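Local coordinates for protein Thf1 (Thermosynechococcus elongatus, PDB 5MJR) that may take part in building the photosynthetic membrane and associates with the FtsH protease complex involved in photosystem II repair, at residues D62-A76 and S141-G155. Residues are numbered along the deposited sequence; the frame is centred on the assembly and turned at random.
Sequences DFRYSPLFALGVVTA and SLNHTGKYSRLHAVG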
ATOM      1  N   ASP A  62     -14.697   4.892  -9.610  1.00 16.10           N
ATOM      2  CA  ASP A  62     -14.003   3.803 -10.229  1.00 15.40           C
ATOM      3  C   ASP A  62     -13.048   3.054  -9.271  1.00 12.38           C
ATOM      4  O   ASP A  62     -12.433   2.070  -9.659  1.00 13.73           O
ATOM      5  CB  ASP A  62     -13.196   4.294 -11.478  1.00 21.13           C
ATOM      6  CG  ASP A  62     -14.064   4.619 -12.690  1.00 26.44           C
ATOM      7  OD1 ASP A  62     -15.167   3.993 -12.868  1.00 41.12           O
ATOM      8  OD2 ASP A  62     -13.654   5.566 -13.385  1.00 52.23           O
ATOM      9  N   PHE A  63     -12.929   3.509  -8.038  1.00 11.27           N
ATOM     10  CA  PHE A  63     -12.045   2.821  -7.098  1.00 10.05           C
ATOM     11  C   PHE A  63     -12.815   1.720  -6.338  1.00 10.12           C
ATOM     12  O   PHE A  63     -13.937   1.933  -5.843  1.00 13.39           O
ATOM     13  CB  PHE A  63     -11.511   3.828  -6.065  1.00 10.44           C
ATOM     14  CG  PHE A  63     -10.691   3.198  -4.984  1.00  9.76           C
ATOM     15  CD1 PHE A  63      -9.391   2.747  -5.214  1.00 11.49           C
ATOM     16  CD2 PHE A  63     -11.214   3.017  -3.710  1.00 11.40           C
ATOM     17  CE1 PHE A  63      -8.666   2.142  -4.190  1.00 12.82           C
ATOM     18  CE2 PHE A  63     -10.435   2.360  -2.733  1.00 13.44           C
ATOM     19  CZ  PHE A  63      -9.198   1.922  -2.961  1.00 11.74           C
ATOM     20  N   ARG A  64     -12.164   0.587  -6.142  1.00 10.52           N
ATOM     21  CA  ARG A  64     -12.685  -0.509  -5.337  1.00 11.22           C
ATOM     22  C   ARG A  64     -11.513  -1.091  -4.511  1.00 10.14           C
ATOM     23  O   ARG A  64     -10.485  -1.484  -5.053  1.00 11.90           O
ATOM     24  CB  ARG A  64     -13.317  -1.579  -6.197  1.00 12.35           C
ATOM     25  CG  ARG A  64     -13.910  -2.745  -5.459  1.00 15.14           C
ATOM     26  CD  ARG A  64     -14.633  -3.691  -6.403  1.00 17.73           C
ATOM     27  NE  ARG A  64     -15.096  -4.993  -5.764  1.00 18.05           N
ATOM     28  CZ  ARG A  64     -16.245  -5.249  -5.178  1.00 22.89           C
ATOM     29  NH1 ARG A  64     -17.113  -4.251  -5.078  1.00 21.28           N
ATOM     30  NH2 ARG A  64     -16.576  -6.549  -4.737  1.00 20.74           N
ATOM     31  N   TYR A  65     -11.710  -1.113  -3.197  1.00  9.78           N
ATOM     32  CA  TYR A  65     -10.763  -1.732  -2.301  1.00  9.61           C
ATOM     33  C   TYR A  65     -10.432  -3.143  -2.738  1.00  9.69           C
ATOM     34  O   TYR A  65     -11.271  -3.895  -3.173  1.00 10.37           O
ATOM     35  CB  TYR A  65     -11.365  -1.837  -0.907  1.00 10.43           C
ATOM     36  CG  TYR A  65     -10.595  -2.539   0.159  1.00  8.34           C
ATOM     37  CD1 TYR A  65     -10.642  -3.901   0.253  1.00 10.23           C
ATOM     38  CD2 TYR A  65      -9.799  -1.832   1.035  1.00 10.93           C
ATOM     39  CE1 TYR A  65      -9.894  -4.599   1.204  1.00 10.08           C
ATOM     40  CE2 TYR A  65      -9.057  -2.533   1.983  1.00 11.09           C
ATOM     41  CZ  TYR A  65      -9.068  -3.890   2.084  1.00 10.31           C
ATOM     42  OH  TYR A  65      -8.394  -4.542   3.063  1.00 12.31           O
ATOM     43  N   SER A  66      -9.135  -3.512  -2.550  1.00  8.81           N
ATOM     44  CA  SER A  66      -8.722  -4.879  -2.698  1.00  8.74           C
ATOM     45  C   SER A  66      -7.558  -5.133  -1.779  1.00  8.80           C
ATOM     46  O   SER A  66      -6.965  -4.174  -1.290  1.00  8.55           O
ATOM     47  CB  SER A  66      -8.270  -5.141  -4.139  1.00  9.81           C
ATOM     48  OG  SER A  66      -7.070  -4.524  -4.428  1.00 10.44           O
ATOM     49  N   PRO A  67      -7.088  -6.366  -1.613  1.00  8.08           N
ATOM     50  CA  PRO A  67      -5.885  -6.635  -0.801  1.00  9.21           C
ATOM     51  C   PRO A  67      -4.626  -6.011  -1.310  1.00  7.86           C
ATOM     52  O   PRO A  67      -3.686  -5.850  -0.510  1.00  9.14           O
ATOM     53  CB  PRO A  67      -5.833  -8.147  -0.716  1.00  9.57           C
ATOM     54  CG  PRO A  67      -7.269  -8.552  -0.903  1.00 12.25           C
ATOM     55  CD  PRO A  67      -7.841  -7.589  -1.931  1.00  9.45           C
ATOM     56  N   LEU A  68      -4.562  -5.669  -2.598  1.00  8.67           N
ATOM     57  CA  LEU A  68      -3.362  -5.007  -3.135  1.00  9.16           C
ATOM     58  C   LEU A  68      -3.285  -3.573  -2.517  1.00  8.85           C
ATOM     59  O   LEU A  68      -2.200  -3.101  -2.172  1.00  9.41           O
ATOM     60  CB  LEU A  68      -3.356  -4.964  -4.619  1.00  9.27           C
ATOM     61  CG  LEU A  68      -2.184  -4.317  -5.331  1.00  9.37           C
ATOM     62  CD1 LEU A  68      -0.915  -5.086  -5.038  1.00 10.64           C
ATOM     63  CD2 LEU A  68      -2.421  -4.181  -6.823  1.00 11.46           C
ATOM     64  N   PHE A  69      -4.432  -2.884  -2.509  1.00  8.88           N
ATOM     65  CA  PHE A  69      -4.479  -1.589  -1.821  1.00  9.05           C
ATOM     66  C   PHE A  69      -4.167  -1.712  -0.330  1.00  8.35           C
ATOM     67  O   PHE A  69      -3.391  -0.884   0.171  1.00  8.84           O
ATOM     68  CB  PHE A  69      -5.877  -1.004  -2.057  1.00  9.76           C
ATOM     69  CG  PHE A  69      -6.160   0.285  -1.283  1.00  9.34           C
ATOM     70  CD1 PHE A  69      -5.702   1.456  -1.679  1.00 14.00           C
ATOM     71  CD2 PHE A  69      -6.877   0.170  -0.130  1.00 12.37           C
ATOM     72  CE1 PHE A  69      -5.980   2.627  -0.873  1.00 15.41           C
ATOM     73  CE2 PHE A  69      -7.229   1.251   0.637  1.00 18.42           C
ATOM     74  CZ  PHE A  69      -6.765   2.444   0.236  1.00 17.30           C
ATOM     75  N   ALA A  70      -4.719  -2.704   0.324  1.00  8.04           N
ATOM     76  CA  ALA A  70      -4.410  -2.906   1.719  1.00  8.01           C
ATOM     77  C   ALA A  70      -2.947  -3.024   1.976  1.00  7.73           C
ATOM     78  O   ALA A  70      -2.351  -2.404   2.883  1.00  8.13           O
ATOM     79  CB  ALA A  70      -5.159  -4.065   2.323  1.00  9.31           C
ATOM     80  N   LEU A  71      -2.289  -3.873   1.179  1.00  7.51           N
ATOM     81  CA  LEU A  71      -0.871  -4.082   1.307  1.00  7.32           C
ATOM     82  C   LEU A  71      -0.108  -2.783   1.064  1.00  7.67           C
ATOM     83  O   LEU A  71       0.869  -2.471   1.763  1.00  8.45           O
ATOM     84  CB  LEU A  71      -0.360  -5.219   0.441  1.00  8.54           C
ATOM     85  CG  LEU A  71       1.121  -5.592   0.553  1.00  9.01           C
ATOM     86  CD1 LEU A  71       1.501  -5.987   1.919  1.00 11.36           C
ATOM     87  CD2 LEU A  71       1.419  -6.663  -0.485  1.00 11.52           C
ATOM     88  N   GLY A  72      -0.510  -1.998   0.056  1.00  7.55           N
ATOM     89  CA  GLY A  72       0.135  -0.775  -0.186  1.00  7.79           C
ATOM     90  C   GLY A  72       0.019   0.252   0.944  1.00  8.94           C
ATOM     91  O   GLY A  72       0.995   0.902   1.305  1.00  9.27           O
ATOM     92  N   VAL A  73      -1.183   0.371   1.546  1.00  8.20           N
ATOM     93  CA  VAL A  73      -1.382   1.295   2.667  1.00  7.97           C
ATOM     94  C   VAL A  73      -0.539   0.874   3.847  1.00  8.04           C
ATOM     95  O   VAL A  73       0.164   1.698   4.479  1.00  9.69           O
ATOM     96  CB  VAL A  73      -2.859   1.356   3.051  1.00  7.78           C
ATOM     97  CG1 VAL A  73      -3.104   2.105   4.379  1.00  9.35           C
ATOM     98  CG2 VAL A  73      -3.673   1.986   1.992  1.00 10.43           C
ATOM     99  N   VAL A  74      -0.593  -0.422   4.184  1.00  8.38           N
ATOM    100  CA  VAL A  74       0.169  -0.918   5.336  1.00  8.24           C
ATOM    101  C   VAL A  74       1.656  -0.711   5.116  1.00  8.62           C
ATOM    102  O   VAL A  74       2.384  -0.271   6.008  1.00  9.30           O
ATOM    103  CB  VAL A  74      -0.148  -2.407   5.585  1.00  8.84           C
ATOM    104  CG1 VAL A  74       0.841  -3.075   6.523  1.00 10.27           C
ATOM    105  CG2 VAL A  74      -1.552  -2.523   6.155  1.00  9.35           C
ATOM    106  N   THR A  75       2.102  -1.007   3.902  1.00  8.31           N
ATOM    107  CA  THR A  75       3.578  -0.873   3.573  1.00  9.17           C
ATOM    108  C   THR A  75       3.993   0.578   3.644  1.00  9.03           C
ATOM    109  O   THR A  75       5.061   0.879   4.227  1.00 10.56           O
ATOM    110  CB  THR A  75       3.821  -1.490   2.148  1.00  9.42           C
ATOM    111  OG1 THR A  75       3.505  -2.878   2.197  1.00 10.52           O
ATOM    112  CG2 THR A  75       5.279  -1.330   1.770  1.00 11.11           C
ATOM    113  N   ALA A  76       3.248   1.465   2.966  1.00  8.35           N
ATOM    114  CA  ALA A  76       3.619   2.876   2.932  1.00  9.31           C
ATOM    115  C   ALA A  76       3.655   3.443   4.403  1.00  9.04           C
ATOM    116  O   ALA A  76       4.595   4.188   4.769  1.00 10.49           O
ATOM    117  CB  ALA A  76       2.701   3.678   2.097  1.00 11.52           C
ATOM    118  N   SER A 141      -5.793 -10.052  -6.963  1.00  7.96           N
ATOM    119  CA  SER A 141      -5.855  -8.627  -6.926  1.00  9.33           C
ATOM    120  C   SER A 141      -4.812  -7.901  -7.766  1.00  9.74           C
ATOM    121  O   SER A 141      -4.906  -6.722  -7.987  1.00 10.08           O
ATOM    122  CB  SER A 141      -5.822  -8.090  -5.473  1.00  9.68           C
ATOM    123  OG  SER A 141      -4.614  -8.179  -4.863  1.00 11.47           O
ATOM    124  N   LEU A 142      -3.810  -8.651  -8.293  1.00  9.55           N
ATOM    125  CA  LEU A 142      -2.948  -8.058  -9.314  1.00 10.28           C
ATOM    126  C   LEU A 142      -3.663  -7.844 -10.624  1.00 11.22           C
ATOM    127  O   LEU A 142      -3.199  -7.010 -11.462  1.00 12.60           O
ATOM    128  CB  LEU A 142      -1.748  -8.931  -9.557  1.00 10.80           C
ATOM    129  CG  LEU A 142      -0.734  -9.037  -8.438  1.00 15.12           C
ATOM    130  CD1 LEU A 142       0.553  -9.689  -8.995  1.00 17.06           C
ATOM    131  CD2 LEU A 142      -0.427  -7.883  -7.618  1.00 18.82           C
ATOM    132  N   ASN A 143      -4.792  -8.527 -10.810  1.00 10.76           N
ATOM    133  CA  ASN A 143      -5.662  -8.280 -11.961  1.00 11.78           C
ATOM    134  C   ASN A 143      -6.570  -7.065 -11.717  1.00 11.19           C
ATOM    135  O   ASN A 143      -7.779  -7.172 -11.562  1.00 17.34           O
ATOM    136  CB  ASN A 143      -6.448  -9.526 -12.293  1.00 14.66           C
ATOM    137  CG  ASN A 143      -5.607 -10.632 -12.891  1.00 14.80           C
ATOM    138  OD1 ASN A 143      -4.671 -10.331 -13.641  1.00 17.58           O
ATOM    139  ND2 ASN A 143      -5.965 -11.883 -12.551  1.00 14.79           N
ATOM    140  N   HIS A 144      -5.894  -5.941 -11.576  1.00 13.36           N
ATOM    141  CA  HIS A 144      -6.528  -4.721 -11.113  1.00 12.67           C
ATOM    142  C   HIS A 144      -7.133  -3.966 -12.277  1.00 18.18           C
ATOM    143  O   HIS A 144      -6.345  -3.507 -13.156  1.00 26.39           O
ATOM    144  CB  HIS A 144      -5.451  -3.853 -10.479  1.00 14.02           C
ATOM    145  CG  HIS A 144      -6.018  -2.620  -9.822  1.00 14.18           C
ATOM    146  ND1 HIS A 144      -6.646  -2.718  -8.612  1.00 16.18           N
ATOM    147  CD2 HIS A 144      -6.115  -1.358 -10.258  1.00 16.46           C
ATOM    148  CE1 HIS A 144      -7.099  -1.500  -8.333  1.00 15.22           C
ATOM    149  NE2 HIS A 144      -6.771  -0.654  -9.302  1.00 15.38           N
ATOM    150  N   THR A 145      -8.426  -3.757 -12.189  0.50 20.17           N
ATOM    151  CA  THR A 145      -9.154  -2.862 -13.116  0.50 22.63           C
ATOM    152  C   THR A 145      -9.759  -1.711 -12.277  0.50 25.53           C
ATOM    153  O   THR A 145      -9.880  -1.815 -11.097  0.50 27.19           O
ATOM    154  CB  THR A 145     -10.162  -3.702 -13.928  0.50 23.70           C
ATOM    155  OG1 THR A 145     -11.245  -4.136 -13.089  0.50 30.11           O
ATOM    156  CG2 THR A 145      -9.452  -4.931 -14.540  0.50 25.75           C
ATOM    157  N   GLY A 146     -10.244  -0.675 -12.893  0.50 25.47           N
ATOM    158  CA  GLY A 146     -10.630   0.434 -12.091  0.50 23.08           C
ATOM    159  C   GLY A 146      -9.431   1.220 -11.605  0.50 17.01           C
ATOM    160  O   GLY A 146      -8.273   1.057 -11.982  0.50 18.07           O
ATOM    161  N   LYS A 147      -9.725   2.199 -10.778  1.00 13.63           N
ATOM    162  CA  LYS A 147      -8.817   3.361 -10.505  1.00 11.10           C
ATOM    163  C   LYS A 147      -7.506   2.836  -9.889  1.00 10.79           C
ATOM    164  O   LYS A 147      -7.500   2.113  -8.904  1.00 10.69           O
ATOM    165  CB  LYS A 147      -9.500   4.291  -9.521  1.00 11.66           C
ATOM    166  CG  LYS A 147      -8.632   5.424  -9.020  1.00 13.85           C
ATOM    167  CD  LYS A 147      -8.270   6.398 -10.068  1.00 13.70           C
ATOM    168  CE  LYS A 147      -7.463   7.561  -9.500  1.00 18.57           C
ATOM    169  NZ  LYS A 147      -7.076   8.459 -10.604  1.00 25.94           N
ATOM    170  N   TYR A 148      -6.426   3.257 -10.526  1.00 10.13           N
ATOM    171  CA  TYR A 148      -5.087   2.983 -10.076  1.00 10.38           C
ATOM    172  C   TYR A 148      -4.543   4.098  -9.166  1.00 10.72           C
ATOM    173  O   TYR A 148      -4.723   5.286  -9.478  1.00 12.81           O
ATOM    174  CB  TYR A 148      -4.166   2.838 -11.292  1.00 13.68           C
ATOM    175  CG  TYR A 148      -2.675   2.818 -10.969  1.00 12.57           C
ATOM    176  CD1 TYR A 148      -2.039   1.685 -10.570  1.00 11.77           C
ATOM    177  CD2 TYR A 148      -1.929   3.992 -11.010  1.00 12.99           C
ATOM    178  CE1 TYR A 148      -0.728   1.689 -10.203  1.00 13.13           C
ATOM    179  CE2 TYR A 148      -0.585   4.036 -10.643  1.00 12.98           C
ATOM    180  CZ  TYR A 148       0.026   2.882 -10.263  1.00 12.12           C
ATOM    181  OH  TYR A 148       1.332   2.869  -9.919  1.00 12.68           O
ATOM    182  N   SER A 149      -3.876   3.668  -8.106  1.00 10.63           N
ATOM    183  CA  SER A 149      -3.149   4.536  -7.158  1.00 10.32           C
ATOM    184  C   SER A 149      -1.698   4.114  -7.124  1.00  9.69           C
ATOM    185  O   SER A 149      -1.377   2.903  -7.186  1.00 10.81           O
ATOM    186  CB  SER A 149      -3.800   4.332  -5.765  1.00 11.22           C
ATOM    187  OG  SER A 149      -3.054   4.998  -4.721  1.00 12.50           O
ATOM    188  N   ARG A 150      -0.821   5.060  -6.793  1.00  9.82           N
ATOM    189  CA  ARG A 150       0.559   4.678  -6.439  1.00 10.91           C
ATOM    190  C   ARG A 150       0.612   3.698  -5.320  1.00  9.29           C
ATOM    191  O   ARG A 150       1.558   2.945  -5.175  1.00 10.31           O
ATOM    192  CB  ARG A 150       1.370   5.962  -6.124  1.00 12.22           C
ATOM    193  CG  ARG A 150       0.954   6.654  -4.899  1.00 11.77           C
ATOM    194  CD  ARG A 150       1.853   6.293  -3.718  1.00 13.94           C
ATOM    195  NE  ARG A 150       1.349   6.848  -2.479  1.00 15.52           N
ATOM    196  CZ  ARG A 150       2.021   6.860  -1.329  1.00 12.56           C
ATOM    197  NH1 ARG A 150       3.254   6.317  -1.242  1.00 15.50           N
ATOM    198  NH2 ARG A 150       1.392   7.284  -0.246  1.00 13.80           N
ATOM    199  N   LEU A 151      -0.421   3.706  -4.434  1.00  9.40           N
ATOM    200  CA  LEU A 151      -0.475   2.672  -3.393  1.00  9.36           C
ATOM    201  C   LEU A 151      -0.536   1.254  -3.925  1.00  8.94           C
ATOM    202  O   LEU A 151      -0.030   0.353  -3.256  1.00  9.55           O
ATOM    203  CB  LEU A 151      -1.595   2.995  -2.381  1.00  9.01           C
ATOM    204  CG  LEU A 151      -1.450   4.247  -1.526  1.00 10.40           C
ATOM    205  CD1 LEU A 151      -2.764   4.672  -0.949  1.00 12.53           C
ATOM    206  CD2 LEU A 151      -0.405   3.986  -0.498  1.00 13.20           C
ATOM    207  N   HIS A 152      -1.146   1.075  -5.091  1.00  9.28           N
ATOM    208  CA  HIS A 152      -1.135  -0.273  -5.648  1.00  9.45           C
ATOM    209  C   HIS A 152       0.269  -0.655  -6.151  1.00  8.66           C
ATOM    210  O   HIS A 152       0.648  -1.819  -6.027  1.00 10.24           O
ATOM    211  CB  HIS A 152      -2.049  -0.269  -6.863  1.00  8.98           C
ATOM    212  CG  HIS A 152      -3.486  -0.092  -6.525  1.00 10.37           C
ATOM    213  ND1 HIS A 152      -4.192   0.969  -7.032  1.00 10.41           N
ATOM    214  CD2 HIS A 152      -4.322  -0.858  -5.780  1.00 11.10           C
ATOM    215  CE1 HIS A 152      -5.453   0.803  -6.583  1.00  9.30           C
ATOM    216  NE2 HIS A 152      -5.558  -0.281  -5.795  1.00 10.64           N
ATOM    217  N   ALA A 153       1.073   0.313  -6.597  1.00  8.90           N
ATOM    218  CA  ALA A 153       2.490   0.085  -6.910  1.00  9.66           C
ATOM    219  C   ALA A 153       3.306  -0.330  -5.691  1.00  9.89           C
ATOM    220  O   ALA A 153       4.064  -1.241  -5.701  1.00  9.67           O
ATOM    221  CB  ALA A 153       3.153   1.256  -7.612  1.00 10.46           C
ATOM    222  N   VAL A 154       3.091   0.395  -4.568  1.00 10.39           N
ATOM    223  CA  VAL A 154       3.736   0.078  -3.312  1.00  9.65           C
ATOM    224  C   VAL A 154       3.369  -1.334  -2.896  1.00  8.91           C
ATOM    225  O   VAL A 154       4.206  -2.120  -2.452  1.00 10.74           O
ATOM    226  CB  VAL A 154       3.493   1.164  -2.248  1.00 10.55           C
ATOM    227  CG1 VAL A 154       4.099   0.733  -0.910  1.00 11.78           C
ATOM    228  CG2 VAL A 154       4.047   2.520  -2.719  1.00 14.21           C
ATOM    229  N   GLY A 155       2.090  -1.644  -2.950  1.00  8.63           N
ATOM    230  CA  GLY A 155       1.634  -2.960  -2.622  1.00  8.78           C
ATOM    231  C   GLY A 155       2.325  -4.061  -3.498  1.00  9.11           C
ATOM    232  O   GLY A 155       2.705  -5.117  -2.974  1.00 10.01           O
TER
HETATM  233  O   HOH W   1      -7.754  -1.696  -4.797  1.00 12.83           O
HETATM  234  O   HOH W   2      -9.601   0.450  -7.801  1.00 14.77           O
HETATM  235  O   HOH W   3      -6.711  -4.936  -7.049  1.00 16.16           O
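A glycine-mediated helix crossing near the centre of this all-helical fold joins Gly72 of helix 67-80 to Gly155 of helix 150-162, their CA atoms 3.6 Å apart. The axes pass 6.9 Å apart at 82°, and Gly72 CA lies 3.3 Å from Leu151 O in a CA-H...O contact. Beside this point Leu151 is a knob among Phe69, Gly72, Val73 and Ala76, its CD1 3.8 Å from Phe69 CE1. Leu68 packs against Leu142, His152 and Gly155: with CG anti to the backbone N (chi1 -180°), its CD1 meets Leu142 CD2 at 3.8 Å, while the Leu68 and His152 side chains cross at about a right angle. Phe63 CZ sits over the centre of one Phe69 ring face, and Val73 CG2 covers the opposite face toward the rim.

Ser149, N-cap of helix 150-162, accepts from Leu151 N through OG, and ND1 of His152 accepts from Ser149 N at 2.9 Å, completing a capping box. Through NE2, His152 binds a water shared with Arg64 O and with OG of Ser66, N-cap of helix 67-80. A second water ties Ser66 OG to Ser141 O and His144 ND1. Farther out, Lys147 N donates almost straight (171°) to Asp62 O, 2.9 Å away and from above the carbonyl plane. Bonds at both nitrogens fix the rotation of His152, so ordered water couples the two helix caps, while the glycines allow the close axis approach.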